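Local coordinates for hypothetical protein S4005 (Shigella flexneri 2a, PDB 1Z67), which is of unknown function but adopts an all-helical fold containing a homeodomain-like motif, which makes a nucleic-acid-binding role conceivable though unproven, at residues 27-32 / 80-84; 51-57 / 104-110; 64-70 / 93-97. One frame throughout, in Å; residues are numbered along the deposited sequence.

Interaction 1. Residues 27-32 / 80-84; sequences SWVEEQ and DLGQK. With NA (sodium ion), chain B.
Chi1 of W28, at 167°, sets CG anti to the backbone N and swings the indole against helix 75-85, where L81 waits. The L81 CB lies over one face of the five-membered ring, 3.6 Å from its centroid, in a CH-pi contact, while D80 CB sits at the ring edge near its plane. The broad, flat indole suits a place wedged between helices; its NE1 is satisfied by the carbonyl of A77. Chi1 of Q32 (-63°), with CG anti to the carbonyl carbon, lays that CG on the opposite face of the indole, and a bend at chi2 then carries the amide out to D80. There Q32 NE2 donates to D80 OD2 at 3.0 Å, nearly straight (164°), using the anti lone pair of D80 OD2. A water bridges Q32 OE1 and the same D80 OD2. The other oxygen, D80 OD1, binds a sodium ion at 2.5 Å; Q83 OE1, in one of its two conformers, is a more distant ligand at 2.9 Å, and a water is a further one. At the more exposed flank K84, in one of its two conformers, reaches in from the opposite direction to E31: in that conformer K84 NZ lies 2.7 Å from E31 OE1 on the syn side, a salt bridge, with a weak bond to E31 OE2, and K84 CE rests on S27 CB at 3.6 Å. One carboxylate therefore joins a helix-helix interface, its aromatic core flanked by a salt bridge and an amide-carboxylate bond, to a surface sodium site.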
ATOM      1  N   SER A  27       0.728   8.943  -0.637  1.00 20.19           N
ATOM      2  CA  SER A  27       1.363   9.812  -1.628  1.00 20.77           C
ATOM      3  C   SER A  27       1.966   8.938  -2.716  1.00 19.38           C
ATOM      4  O   SER A  27       1.786   9.219  -3.898  1.00 19.58           O
ATOM      5  CB  SER A  27       2.428  10.680  -0.975  1.00 21.95           C
ATOM      6  OG  SER A  27       1.798  11.659  -0.170  1.00 27.56           O
ATOM      7  N   TRP A  28       2.646   7.860  -2.307  1.00 17.58           N
ATOM      8  CA  TRP A  28       3.284   6.947  -3.254  1.00 16.14           C
ATOM      9  C   TRP A  28       2.243   6.307  -4.186  1.00 15.57           C
ATOM     10  O   TRP A  28       2.463   6.219  -5.393  1.00 16.75           O
ATOM     11  CB  TRP A  28       4.057   5.884  -2.494  1.00 15.88           C
ATOM     12  CG  TRP A  28       4.508   4.713  -3.307  1.00 14.56           C
ATOM     13  CD1 TRP A  28       5.643   4.633  -4.112  1.00 15.68           C
ATOM     14  CD2 TRP A  28       3.883   3.432  -3.371  1.00 14.01           C
ATOM     15  NE1 TRP A  28       5.744   3.386  -4.652  1.00 15.70           N
ATOM     16  CE2 TRP A  28       4.703   2.617  -4.207  1.00 15.10           C
ATOM     17  CE3 TRP A  28       2.743   2.861  -2.769  1.00 16.09           C
ATOM     18  CZ2 TRP A  28       4.383   1.290  -4.501  1.00 15.51           C
ATOM     19  CZ3 TRP A  28       2.448   1.520  -3.050  1.00 16.91           C
ATOM     20  CH2 TRP A  28       3.251   0.769  -3.915  1.00 16.58           C
ATOM     21  N   VAL A  29       1.088   5.897  -3.649  1.00 15.26           N
ATOM     22  CA  VAL A  29       0.069   5.278  -4.495  1.00 14.96           C
ATOM     23  C   VAL A  29      -0.315   6.227  -5.629  1.00 15.31           C
ATOM     24  O   VAL A  29      -0.401   5.826  -6.781  1.00 15.60           O
ATOM     25  CB  VAL A  29      -1.186   4.867  -3.694  1.00 14.21           C
ATOM     26  CG1 VAL A  29      -2.361   4.495  -4.648  1.00 16.42           C
ATOM     27  CG2 VAL A  29      -0.874   3.711  -2.744  1.00 14.55           C
ATOM     28  N   GLU A  30      -0.545   7.484  -5.287  1.00 16.00           N
ATOM     29  CA  GLU A  30      -0.947   8.459  -6.292  1.00 17.11           C
ATOM     30  C   GLU A  30       0.188   8.724  -7.300  1.00 17.49           C
ATOM     31  O   GLU A  30      -0.061   8.813  -8.512  1.00 17.52           O
ATOM     32  CB  GLU A  30      -1.403   9.746  -5.595  0.60 17.70           C
ATOM     33  CG  GLU A  30      -2.569   9.507  -4.588  0.60 18.38           C
ATOM     34  CD  GLU A  30      -3.958   9.341  -5.244  0.60 21.13           C
ATOM     35  OE1 GLU A  30      -4.819  10.252  -5.092  0.60 20.28           O
ATOM     36  OE2 GLU A  30      -4.192   8.299  -5.915  0.60 23.25           O
ATOM     37  N   GLU A  31       1.426   8.770  -6.814  1.00 16.13           N
ATOM     38  CA  GLU A  31       2.575   9.032  -7.696  1.00 17.97           C
ATOM     39  C   GLU A  31       2.791   7.897  -8.679  1.00 17.62           C
ATOM     40  O   GLU A  31       3.291   8.122  -9.786  1.00 19.15           O
ATOM     41  CB  GLU A  31       3.816   9.229  -6.884  1.00 19.52           C
ATOM     42  CG  GLU A  31       3.760  10.512  -6.143  1.00 22.23           C
ATOM     43  CD  GLU A  31       4.950  10.735  -5.276  1.00 28.31           C
ATOM     44  OE1 GLU A  31       5.560   9.749  -4.762  1.00 26.43           O
ATOM     45  OE2 GLU A  31       5.271  11.930  -5.136  1.00 32.44           O
ATOM     46  N   GLN A  32       2.440   6.686  -8.271  1.00 16.38           N
ATOM     47  CA  GLN A  32       2.526   5.518  -9.138  1.00 16.53           C
ATOM     48  C   GLN A  32       1.384   5.462 -10.165  1.00 16.82           C
ATOM     49  O   GLN A  32       1.371   4.563 -11.026  1.00 17.33           O
ATOM     50  CB  GLN A  32       2.531   4.236  -8.277  1.00 17.46           C
ATOM     51  CG  GLN A  32       3.720   4.112  -7.336  1.00 18.10           C
ATOM     52  CD  GLN A  32       5.054   4.047  -8.080  1.00 18.11           C
ATOM     53  OE1 GLN A  32       5.240   3.193  -8.945  1.00 22.19           O
ATOM     54  NE2 GLN A  32       5.999   4.915  -7.708  1.00 18.99           N
ATOM     55  N   ASP A  80      10.806   3.420  -5.044  1.00 17.38           N
ATOM     56  CA  ASP A  80      10.199   4.751  -4.971  1.00 18.03           C
ATOM     57  C   ASP A  80       9.595   4.995  -3.564  1.00 17.31           C
ATOM     58  O   ASP A  80       9.787   6.055  -2.954  1.00 18.81           O
ATOM     59  CB  ASP A  80       9.096   4.917  -6.050  1.00 16.88           C
ATOM     60  CG  ASP A  80       9.659   5.023  -7.506  1.00 19.01           C
ATOM     61  OD1 ASP A  80      10.881   5.255  -7.672  1.00 21.28           O
ATOM     62  OD2 ASP A  80       8.871   4.850  -8.460  1.00 20.99           O
ATOM     63  N   LEU A  81       8.870   4.011  -3.045  1.00 17.06           N
ATOM     64  CA  LEU A  81       8.306   4.165  -1.691  1.00 17.01           C
ATOM     65  C   LEU A  81       9.435   4.215  -0.634  1.00 17.04           C
ATOM     66  O   LEU A  81       9.405   5.049   0.282  1.00 17.09           O
ATOM     67  CB  LEU A  81       7.346   3.040  -1.401  1.00 16.60           C
ATOM     68  CG  LEU A  81       6.785   3.066   0.025  1.00 14.27           C
ATOM     69  CD1 LEU A  81       5.968   4.359   0.274  1.00 15.64           C
ATOM     70  CD2 LEU A  81       5.912   1.847   0.215  1.00 15.65           C
ATOM     71  N   GLY A  82      10.428   3.328  -0.790  1.00 16.76           N
ATOM     72  CA  GLY A  82      11.582   3.260   0.120  1.00 17.66           C
ATOM     73  C   GLY A  82      12.233   4.626   0.158  1.00 19.04           C
ATOM     74  O   GLY A  82      12.506   5.142   1.245  1.00 18.79           O
ATOM     75  N   GLN A  83      12.414   5.241  -1.013  1.00 19.45           N
ATOM     76  CA  GLN A  83      13.094   6.527  -1.068  1.00 21.82           C
ATOM     77  C   GLN A  83      12.342   7.610  -0.336  1.00 22.30           C
ATOM     78  O   GLN A  83      12.939   8.418   0.377  1.00 23.85           O
ATOM     79  CB  GLN A  83      13.319   6.937  -2.526  0.50 21.99           C
ATOM     80  CG  GLN A  83      14.337   6.072  -3.243  0.50 24.10           C
ATOM     81  CD  GLN A  83      14.349   6.319  -4.745  0.50 26.33           C
ATOM     82  OE1 GLN A  83      14.473   5.387  -5.538  0.50 26.65           O
ATOM     83  NE2 GLN A  83      14.200   7.582  -5.142  0.50 28.38           N
ATOM     84  N   LYS A  84      11.019   7.592  -0.480  1.00 22.10           N
ATOM     85  CA  LYS A  84      10.182   8.529   0.219  1.00 22.36           C
ATOM     86  C   LYS A  84      10.353   8.406   1.721  1.00 22.94           C
ATOM     87  O   LYS A  84      10.343   9.418   2.432  1.00 24.43           O
ATOM     88  CB  LYS A  84       8.717   8.288  -0.145  0.50 22.61           C
ATOM     89  CG  LYS A  84       7.958   9.544  -0.401  0.50 23.57           C
ATOM     90  CD  LYS A  84       6.575   9.277  -0.981  0.50 24.47           C
ATOM     91  CE  LYS A  84       5.994  10.576  -1.532  0.50 25.94           C
ATOM     92  NZ  LYS A  84       6.751  11.038  -2.729  0.50 27.24           N
TER
HETATM   93 NA    NA B 201      13.118   4.263  -7.782  1.00 48.32          NA
HETATM   94  O   HOH W   1       7.012  13.489  -4.175  1.00 50.30           O
HETATM   95  O   HOH W   2       7.514   3.416 -10.451  1.00 22.17           O
HETATM   96  O   HOH W   3      15.203   3.495  -9.284  1.00 43.83           O

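Interaction 2. Residues 51-57 / 104-110; sequences LSTWLSN and IDALSPQ
N57 ND2 donates to P109 O at 2.9 Å, a nearly straight bond (166°) that ties the turn after helix 48-55 to the turn after helix 89-106. P109 O lies near the amide plane of N57, while the N-H comes in tilted from the carbonyl plane. An asparagine suits this exposed spot because its short amide can serve a backbone oxygen in a loop. Further in, S108 OG turns back to donate to I104 O at 2.8 Å, and it accepts from a water that also lies 2.9 Å from S56 O and, in one of the two conformers of D105, from D105 OD1. With more acceptors nearby than protons, that water probably divides its bonds among them. Beneath this polar layer, I104 spreads its two branches: CG2 meets L55 CD2 at 3.6 Å and L51 CD1 at 3.8 Å, while CD1 reaches the edge of the W54 indole at CE3, 3.7 Å away. A branched isoleucine thus fills the angle between two leucines and a tryptophan, whose NE1 is held by Q62 O. D105 CA makes a CH...O contact with W54 O. The whole is a junction of two helix C-terminal ends, apolar within and joined outside by one side-chain to backbone bond and a shared water.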
ATOM      1  N   LEU A  51      -4.875 -11.292  -4.391  1.00 16.55           N
ATOM      2  CA  LEU A  51      -5.636 -10.043  -4.404  1.00 16.21           C
ATOM      3  C   LEU A  51      -7.159 -10.273  -4.216  1.00 16.20           C
ATOM      4  O   LEU A  51      -7.837  -9.500  -3.526  1.00 15.65           O
ATOM      5  CB  LEU A  51      -5.366  -9.265  -5.691  1.00 15.73           C
ATOM      6  CG  LEU A  51      -6.273  -8.054  -5.944  1.00 15.08           C
ATOM      7  CD1 LEU A  51      -6.193  -6.993  -4.838  1.00 16.25           C
ATOM      8  CD2 LEU A  51      -5.896  -7.457  -7.305  1.00 16.48           C
ATOM      9  N   SER A  52      -7.711 -11.313  -4.849  1.00 16.30           N
ATOM     10  CA  SER A  52      -9.163 -11.567  -4.739  1.00 17.26           C
ATOM     11  C   SER A  52      -9.602 -11.782  -3.283  1.00 16.73           C
ATOM     12  O   SER A  52     -10.734 -11.444  -2.930  1.00 18.13           O
ATOM     13  CB  SER A  52      -9.597 -12.747  -5.625  1.00 17.91           C
ATOM     14  OG  SER A  52      -9.165 -13.971  -5.058  1.00 19.98           O
ATOM     15  N   THR A  53      -8.701 -12.294  -2.441  1.00 16.94           N
ATOM     16  CA  THR A  53      -9.053 -12.526  -1.040  1.00 17.42           C
ATOM     17  C   THR A  53      -9.110 -11.188  -0.258  1.00 17.48           C
ATOM     18  O   THR A  53      -9.860 -11.043   0.700  1.00 19.02           O
ATOM     19  CB  THR A  53      -8.059 -13.493  -0.328  1.00 16.49           C
ATOM     20  OG1 THR A  53      -6.790 -12.848  -0.096  1.00 18.23           O
ATOM     21  CG2 THR A  53      -7.853 -14.786  -1.140  1.00 17.79           C
ATOM     22  N   TRP A  54      -8.311 -10.211  -0.678  1.00 17.05           N
ATOM     23  CA  TRP A  54      -8.349  -8.861  -0.068  1.00 16.96           C
ATOM     24  C   TRP A  54      -9.586  -8.102  -0.491  1.00 17.01           C
ATOM     25  O   TRP A  54     -10.216  -7.413   0.340  1.00 18.14           O
ATOM     26  CB  TRP A  54      -7.147  -8.060  -0.498  1.00 16.52           C
ATOM     27  CG  TRP A  54      -5.806  -8.736  -0.274  1.00 16.04           C
ATOM     28  CD1 TRP A  54      -5.553  -9.841   0.495  1.00 16.72           C
ATOM     29  CD2 TRP A  54      -4.547  -8.331  -0.823  1.00 15.06           C
ATOM     30  NE1 TRP A  54      -4.230 -10.164   0.439  1.00 17.58           N
ATOM     31  CE2 TRP A  54      -3.580  -9.260  -0.367  1.00 15.38           C
ATOM     32  CE3 TRP A  54      -4.149  -7.282  -1.681  1.00 14.09           C
ATOM     33  CZ2 TRP A  54      -2.215  -9.154  -0.727  1.00 16.49           C
ATOM     34  CZ3 TRP A  54      -2.814  -7.163  -2.035  1.00 15.02           C
ATOM     35  CH2 TRP A  54      -1.862  -8.110  -1.583  1.00 16.42           C
ATOM     36  N   LEU A  55      -9.976  -8.263  -1.758  1.00 17.07           N
ATOM     37  CA  LEU A  55     -11.162  -7.572  -2.287  1.00 18.04           C
ATOM     38  C   LEU A  55     -12.481  -8.115  -1.692  1.00 19.23           C
ATOM     39  O   LEU A  55     -13.464  -7.381  -1.538  1.00 19.73           O
ATOM     40  CB  LEU A  55     -11.186  -7.700  -3.823  1.00 17.03           C
ATOM     41  CG  LEU A  55     -10.049  -6.926  -4.507  1.00 16.15           C
ATOM     42  CD1 LEU A  55     -10.070  -7.263  -6.003  1.00 17.06           C
ATOM     43  CD2 LEU A  55     -10.211  -5.399  -4.301  1.00 16.34           C
ATOM     44  N   SER A  56     -12.495  -9.402  -1.405  1.00 20.41           N
ATOM     45  CA  SER A  56     -13.708 -10.069  -0.900  1.00 21.03           C
ATOM     46  C   SER A  56     -14.162  -9.396   0.402  1.00 22.73           C
ATOM     47  O   SER A  56     -13.313  -8.995   1.238  1.00 23.57           O
ATOM     48  CB  SER A  56     -13.382 -11.528  -0.625  0.50 20.42           C
ATOM     49  OG  SER A  56     -14.495 -12.164  -0.034  0.50 15.44           O
ATOM     50  N   ASN A  57     -15.483  -9.248   0.578  1.00 24.49           N
ATOM     51  CA  ASN A  57     -16.037  -8.757   1.853  1.00 26.46           C
ATOM     52  C   ASN A  57     -16.468  -9.880   2.790  1.00 27.66           C
ATOM     53  O   ASN A  57     -17.044  -9.625   3.853  1.00 27.67           O
ATOM     54  CB  ASN A  57     -17.146  -7.687   1.658  1.00 26.39           C
ATOM     55  CG  ASN A  57     -18.318  -8.149   0.773  1.00 27.20           C
ATOM     56  OD1 ASN A  57     -18.629  -9.347   0.662  1.00 27.79           O
ATOM     57  ND2 ASN A  57     -18.987  -7.172   0.143  1.00 26.41           N
ATOM     58  N   ILE A 104      -6.251  -2.314   0.655  1.00 11.37           N
ATOM     59  CA  ILE A 104      -7.125  -2.783  -0.434  1.00 11.81           C
ATOM     60  C   ILE A 104      -8.421  -3.310   0.145  1.00 12.36           C
ATOM     61  O   ILE A 104      -9.486  -2.975  -0.373  1.00 13.69           O
ATOM     62  CB  ILE A 104      -6.395  -3.774  -1.336  1.00 13.22           C
ATOM     63  CG1 ILE A 104      -5.314  -2.970  -2.071  1.00 13.55           C
ATOM     64  CG2 ILE A 104      -7.417  -4.511  -2.270  1.00 11.67           C
ATOM     65  CD1 ILE A 104      -4.362  -3.817  -2.854  1.00 15.52           C
ATOM     66  N   ASP A 105      -8.341  -4.061   1.244  1.00 12.35           N
ATOM     67  CA  ASP A 105      -9.548  -4.563   1.916  1.00 13.49           C
ATOM     68  C   ASP A 105     -10.461  -3.387   2.348  1.00 12.76           C
ATOM     69  O   ASP A 105     -11.658  -3.356   2.078  1.00 14.00           O
ATOM     70  CB  ASP A 105      -9.205  -5.442   3.108  0.50 12.85           C
ATOM     71  CG  ASP A 105     -10.418  -5.717   4.012  0.50 14.66           C
ATOM     72  OD1 ASP A 105     -11.373  -6.379   3.563  0.50 15.79           O
ATOM     73  OD2 ASP A 105     -10.411  -5.268   5.178  0.50 17.91           O
ATOM     74  N   ALA A 106      -9.867  -2.387   2.985  1.00 12.54           N
ATOM     75  CA  ALA A 106     -10.604  -1.195   3.452  1.00 11.97           C
ATOM     76  C   ALA A 106     -11.270  -0.415   2.302  1.00 13.01           C
ATOM     77  O   ALA A 106     -12.372   0.165   2.473  1.00 14.17           O
ATOM     78  CB  ALA A 106      -9.671  -0.297   4.240  1.00 12.75           C
ATOM     79  N   LEU A 107     -10.623  -0.418   1.134  1.00 12.48           N
ATOM     80  CA  LEU A 107     -11.149   0.266  -0.066  1.00 13.87           C
ATOM     81  C   LEU A 107     -12.245  -0.489  -0.815  1.00 14.72           C
ATOM     82  O   LEU A 107     -12.790   0.034  -1.785  1.00 16.44           O
ATOM     83  CB  LEU A 107     -10.018   0.631  -1.046  1.00 13.21           C
ATOM     84  CG  LEU A 107      -9.027   1.710  -0.566  1.00 15.15           C
ATOM     85  CD1 LEU A 107      -7.823   1.743  -1.520  1.00 16.99           C
ATOM     86  CD2 LEU A 107      -9.686   3.089  -0.423  1.00 17.71           C
ATOM     87  N   SER A 108     -12.560  -1.691  -0.365  1.00 14.16           N
ATOM     88  CA  SER A 108     -13.492  -2.547  -1.126  1.00 13.29           C
ATOM     89  C   SER A 108     -14.576  -3.195  -0.262  1.00 14.94           C
ATOM     90  O   SER A 108     -14.795  -4.416  -0.330  1.00 15.56           O
ATOM     91  CB  SER A 108     -12.695  -3.623  -1.895  1.00 13.58           C
ATOM     92  OG  SER A 108     -11.844  -4.379  -1.000  1.00 12.44           O
ATOM     93  N   PRO A 109     -15.333  -2.363   0.497  1.00 15.54           N
ATOM     94  CA  PRO A 109     -16.379  -2.948   1.324  1.00 17.08           C
ATOM     95  C   PRO A 109     -17.474  -3.599   0.462  1.00 18.05           C
ATOM     96  O   PRO A 109     -18.158  -4.501   0.931  1.00 19.38           O
ATOM     97  CB  PRO A 109     -16.952  -1.738   2.091  1.00 17.14           C
ATOM     98  CG  PRO A 109     -16.680  -0.575   1.184  1.00 16.41           C
ATOM     99  CD  PRO A 109     -15.294  -0.890   0.625  1.00 15.63           C
ATOM    100  N   GLN A 110     -17.638  -3.133  -0.779  1.00 19.19           N
ATOM    101  CA  GLN A 110     -18.627  -3.730  -1.690  1.00 20.73           C
ATOM    102  C   GLN A 110     -18.039  -4.879  -2.535  1.00 20.58           C
ATOM    103  O   GLN A 110     -18.733  -5.426  -3.405  1.00 21.85           O
ATOM    104  CB  GLN A 110     -19.325  -2.638  -2.539  1.00 21.88           C
ATOM    105  CG  GLN A 110     -18.447  -1.962  -3.621  1.00 24.09           C
ATOM    106  CD  GLN A 110     -17.548  -0.821  -3.126  1.00 27.86           C
ATOM    107  OE1 GLN A 110     -17.117  -0.780  -1.960  1.00 28.60           O
ATOM    108  NE2 GLN A 110     -17.236   0.103  -4.034  1.00 28.62           N
TER
HETATM  109  O   HOH W   4     -12.827  -6.169   1.072  1.00 21.20           O

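Interaction 3. Residues 64-70 / 93-97; sequences VSGEQLE and SSLLA
G66 and S93 meet most intimately, their CA atoms only 4.3 Å apart. With no side chain on G66, the serine can lie directly on its backbone: S93 CB is 3.4 Å from G66 O, and S93 OG, in one of its two conformers, packs at the same distance against G66 CA. One turn on, A97 offers a methyl small enough to sit beneath the incoming chain, its CB 3.4 Å from V64 O and close to G66 N. L69 packs beside them. With CG anti to its carbonyl carbon (chi1 -72°), it sends CD1 alongside the helix backbone to touch L96 CB at 3.6 Å and the peptide running into A97. Small residues at the crossing and a leucine beside it let the helical segments 66-70 and 93-97 pass nearly at right angles (101°), with the axes of these segments 8.1 Å apart, within a three-helix run consistent with a homeodomain-like motif. What sets the start of helix 66-73 is a capping box: S65 OG accepts from Q68 N at 2.9 Å, and Q68 OE1 accepts in return from S65 N, in the carbonyl plane on a lone pair. A water ties the border, accepting from V64 N and donating to A97 O. Farther out, S93 OG in that same conformer is bonded to S90 O within its own helix, and E70 OE2 is fixed by T75 OG1.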
ATOM      1  N   VAL A  64       0.866 -12.188   1.930  1.00 21.59           N
ATOM      2  CA  VAL A  64       1.773 -11.987   0.805  1.00 20.42           C
ATOM      3  C   VAL A  64       3.127 -11.591   1.379  1.00 20.36           C
ATOM      4  O   VAL A  64       3.191 -10.945   2.441  1.00 21.47           O
ATOM      5  CB  VAL A  64       1.210 -10.894  -0.173  1.00 21.06           C
ATOM      6  CG1 VAL A  64       1.161  -9.505   0.482  1.00 21.48           C
ATOM      7  CG2 VAL A  64       1.970 -10.834  -1.530  1.00 19.85           C
ATOM      8  N   SER A  65       4.208 -11.988   0.713  1.00 19.56           N
ATOM      9  CA  SER A  65       5.540 -11.608   1.165  1.00 19.77           C
ATOM     10  C   SER A  65       6.013 -10.330   0.502  1.00 18.73           C
ATOM     11  O   SER A  65       5.539  -9.971  -0.594  1.00 18.74           O
ATOM     12  CB  SER A  65       6.533 -12.726   0.870  1.00 19.65           C
ATOM     13  OG  SER A  65       6.800 -12.817  -0.501  1.00 22.45           O
ATOM     14  N   GLY A  66       6.962  -9.645   1.140  1.00 19.83           N
ATOM     15  CA  GLY A  66       7.615  -8.495   0.509  1.00 19.74           C
ATOM     16  C   GLY A  66       8.231  -8.864  -0.834  1.00 19.26           C
ATOM     17  O   GLY A  66       8.122  -8.128  -1.816  1.00 18.83           O
ATOM     18  N   GLU A  67       8.863 -10.031  -0.898  1.00 19.72           N
ATOM     19  CA  GLU A  67       9.466 -10.499  -2.135  1.00 20.26           C
ATOM     20  C   GLU A  67       8.396 -10.642  -3.224  1.00 20.01           C
ATOM     21  O   GLU A  67       8.628 -10.248  -4.369  1.00 19.71           O
ATOM     22  CB  GLU A  67      10.136 -11.861  -1.871  0.50 20.81           C
ATOM     23  CG  GLU A  67      11.023 -11.916  -0.608  0.50 23.76           C
ATOM     24  CD  GLU A  67      10.256 -12.282   0.671  0.50 26.27           C
ATOM     25  OE1 GLU A  67      10.087 -13.500   0.938  0.50 28.91           O
ATOM     26  OE2 GLU A  67       9.848 -11.362   1.422  0.50 24.53           O
ATOM     27  N   GLN A  68       7.227 -11.176  -2.859  1.00 19.89           N
ATOM     28  CA  GLN A  68       6.128 -11.367  -3.831  1.00 19.98           C
ATOM     29  C   GLN A  68       5.674 -10.014  -4.353  1.00 19.97           C
ATOM     30  O   GLN A  68       5.469  -9.833  -5.553  1.00 20.25           O
ATOM     31  CB  GLN A  68       4.963 -12.128  -3.219  1.00 20.28           C
ATOM     32  CG  GLN A  68       5.182 -13.625  -3.171  1.00 20.47           C
ATOM     33  CD  GLN A  68       4.051 -14.347  -2.497  1.00 20.98           C
ATOM     34  OE1 GLN A  68       3.645 -13.999  -1.388  1.00 22.72           O
ATOM     35  NE2 GLN A  68       3.562 -15.396  -3.142  1.00 25.78           N
ATOM     36  N   LEU A  69       5.575  -9.041  -3.452  1.00 19.51           N
ATOM     37  CA  LEU A  69       5.170  -7.715  -3.895  1.00 19.34           C
ATOM     38  C   LEU A  69       6.234  -7.025  -4.726  1.00 19.25           C
ATOM     39  O   LEU A  69       5.898  -6.335  -5.700  1.00 19.74           O
ATOM     40  CB  LEU A  69       4.799  -6.819  -2.703  1.00 18.44           C
ATOM     41  CG  LEU A  69       3.483  -7.182  -2.026  1.00 17.18           C
ATOM     42  CD1 LEU A  69       3.239  -6.150  -0.895  1.00 19.51           C
ATOM     43  CD2 LEU A  69       2.310  -7.189  -3.075  1.00 19.12           C
ATOM     44  N   GLU A  70       7.496  -7.126  -4.337  1.00 20.09           N
ATOM     45  CA  GLU A  70       8.536  -6.539  -5.179  1.00 21.08           C
ATOM     46  C   GLU A  70       8.500  -7.170  -6.584  1.00 21.99           C
ATOM     47  O   GLU A  70       8.653  -6.455  -7.569  1.00 21.62           O
ATOM     48  CB  GLU A  70       9.919  -6.673  -4.567  1.00 21.67           C
ATOM     49  CG  GLU A  70      10.944  -5.762  -5.249  1.00 24.82           C
ATOM     50  CD  GLU A  70      12.390  -5.995  -4.807  1.00 28.53           C
ATOM     51  OE1 GLU A  70      12.607  -6.617  -3.736  1.00 29.76           O
ATOM     52  OE2 GLU A  70      13.313  -5.532  -5.517  1.00 28.40           O
ATOM     53  N   SER A  93       9.198  -3.097   0.943  1.00 15.19           N
ATOM     54  CA  SER A  93       8.366  -4.212   0.494  1.00 14.50           C
ATOM     55  C   SER A  93       7.707  -4.882   1.690  1.00 15.01           C
ATOM     56  O   SER A  93       6.560  -5.350   1.598  1.00 14.93           O
ATOM     57  CB  SER A  93       9.108  -5.200  -0.398  0.60 16.15           C
ATOM     58  OG  SER A  93       9.951  -6.014   0.365  0.60 13.44           O
ATOM     59  N   SER A  94       8.429  -4.958   2.810  1.00 14.70           N
ATOM     60  CA  SER A  94       7.856  -5.569   4.003  1.00 16.14           C
ATOM     61  C   SER A  94       6.713  -4.701   4.550  1.00 15.79           C
ATOM     62  O   SER A  94       5.673  -5.218   4.954  1.00 15.65           O
ATOM     63  CB  SER A  94       8.923  -5.759   5.072  1.00 15.90           C
ATOM     64  OG  SER A  94       9.827  -6.817   4.728  1.00 21.94           O
ATOM     65  N   LEU A  95       6.879  -3.384   4.513  1.00 15.10           N
ATOM     66  CA  LEU A  95       5.830  -2.433   4.919  1.00 15.63           C
ATOM     67  C   LEU A  95       4.583  -2.653   4.065  1.00 14.53           C
ATOM     68  O   LEU A  95       3.458  -2.745   4.583  1.00 15.08           O
ATOM     69  CB  LEU A  95       6.328  -1.008   4.728  1.00 15.51           C
ATOM     70  CG  LEU A  95       5.305   0.123   4.901  1.00 16.87           C
ATOM     71  CD1 LEU A  95       4.834   0.178   6.327  1.00 18.20           C
ATOM     72  CD2 LEU A  95       5.942   1.419   4.477  1.00 18.57           C
ATOM     73  N   LEU A  96       4.789  -2.747   2.752  1.00 14.40           N
ATOM     74  CA  LEU A  96       3.666  -3.000   1.864  1.00 14.44           C
ATOM     75  C   LEU A  96       3.028  -4.347   2.088  1.00 14.41           C
ATOM     76  O   LEU A  96       1.812  -4.476   1.967  1.00 14.01           O
ATOM     77  CB  LEU A  96       4.095  -2.854   0.409  1.00 14.04           C
ATOM     78  CG  LEU A  96       4.370  -1.435  -0.075  1.00 15.62           C
ATOM     79  CD1 LEU A  96       5.056  -1.507  -1.459  1.00 19.13           C
ATOM     80  CD2 LEU A  96       3.112  -0.599  -0.172  1.00 15.37           C
ATOM     81  N   ALA A  97       3.813  -5.366   2.413  1.00 14.41           N
ATOM     82  CA  ALA A  97       3.248  -6.692   2.609  1.00 14.20           C
ATOM     83  C   ALA A  97       2.313  -6.689   3.808  1.00 13.81           C
ATOM     84  O   ALA A  97       1.273  -7.348   3.762  1.00 15.76           O
ATOM     85  CB  ALA A  97       4.357  -7.751   2.796  1.00 15.75           C
TER
HETATM   86  O   HOH W   5       0.415 -10.060   4.063  1.00 21.96           O
HETATM   87  O   HOH W   6      11.817  -7.246  -1.411  1.00 30.31           O

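Overall arrangement
The six segments follow the chain in the order 27-32, 51-57, 64-70, 80-84, 93-97 and 104-110, so interaction 1 alternates with each of the others, while interaction 3 falls between the two segments of interaction 2. Helix 89-106 serves both interactions 2 and 3, whose centres are 18 Å apart. Interactions 1 and 2, with centres 22 Å apart, lie on opposite sides of the chain's centre and do not touch. Interaction 3 connects them: L96 packs on W28 and L81 of interaction 1, 15 Å away between centres, and V64 meets W54 of interaction 2. Helix 89-106 is thus a spine on which helices 21-31, 48-55, 66-73 and 75-85 all pack.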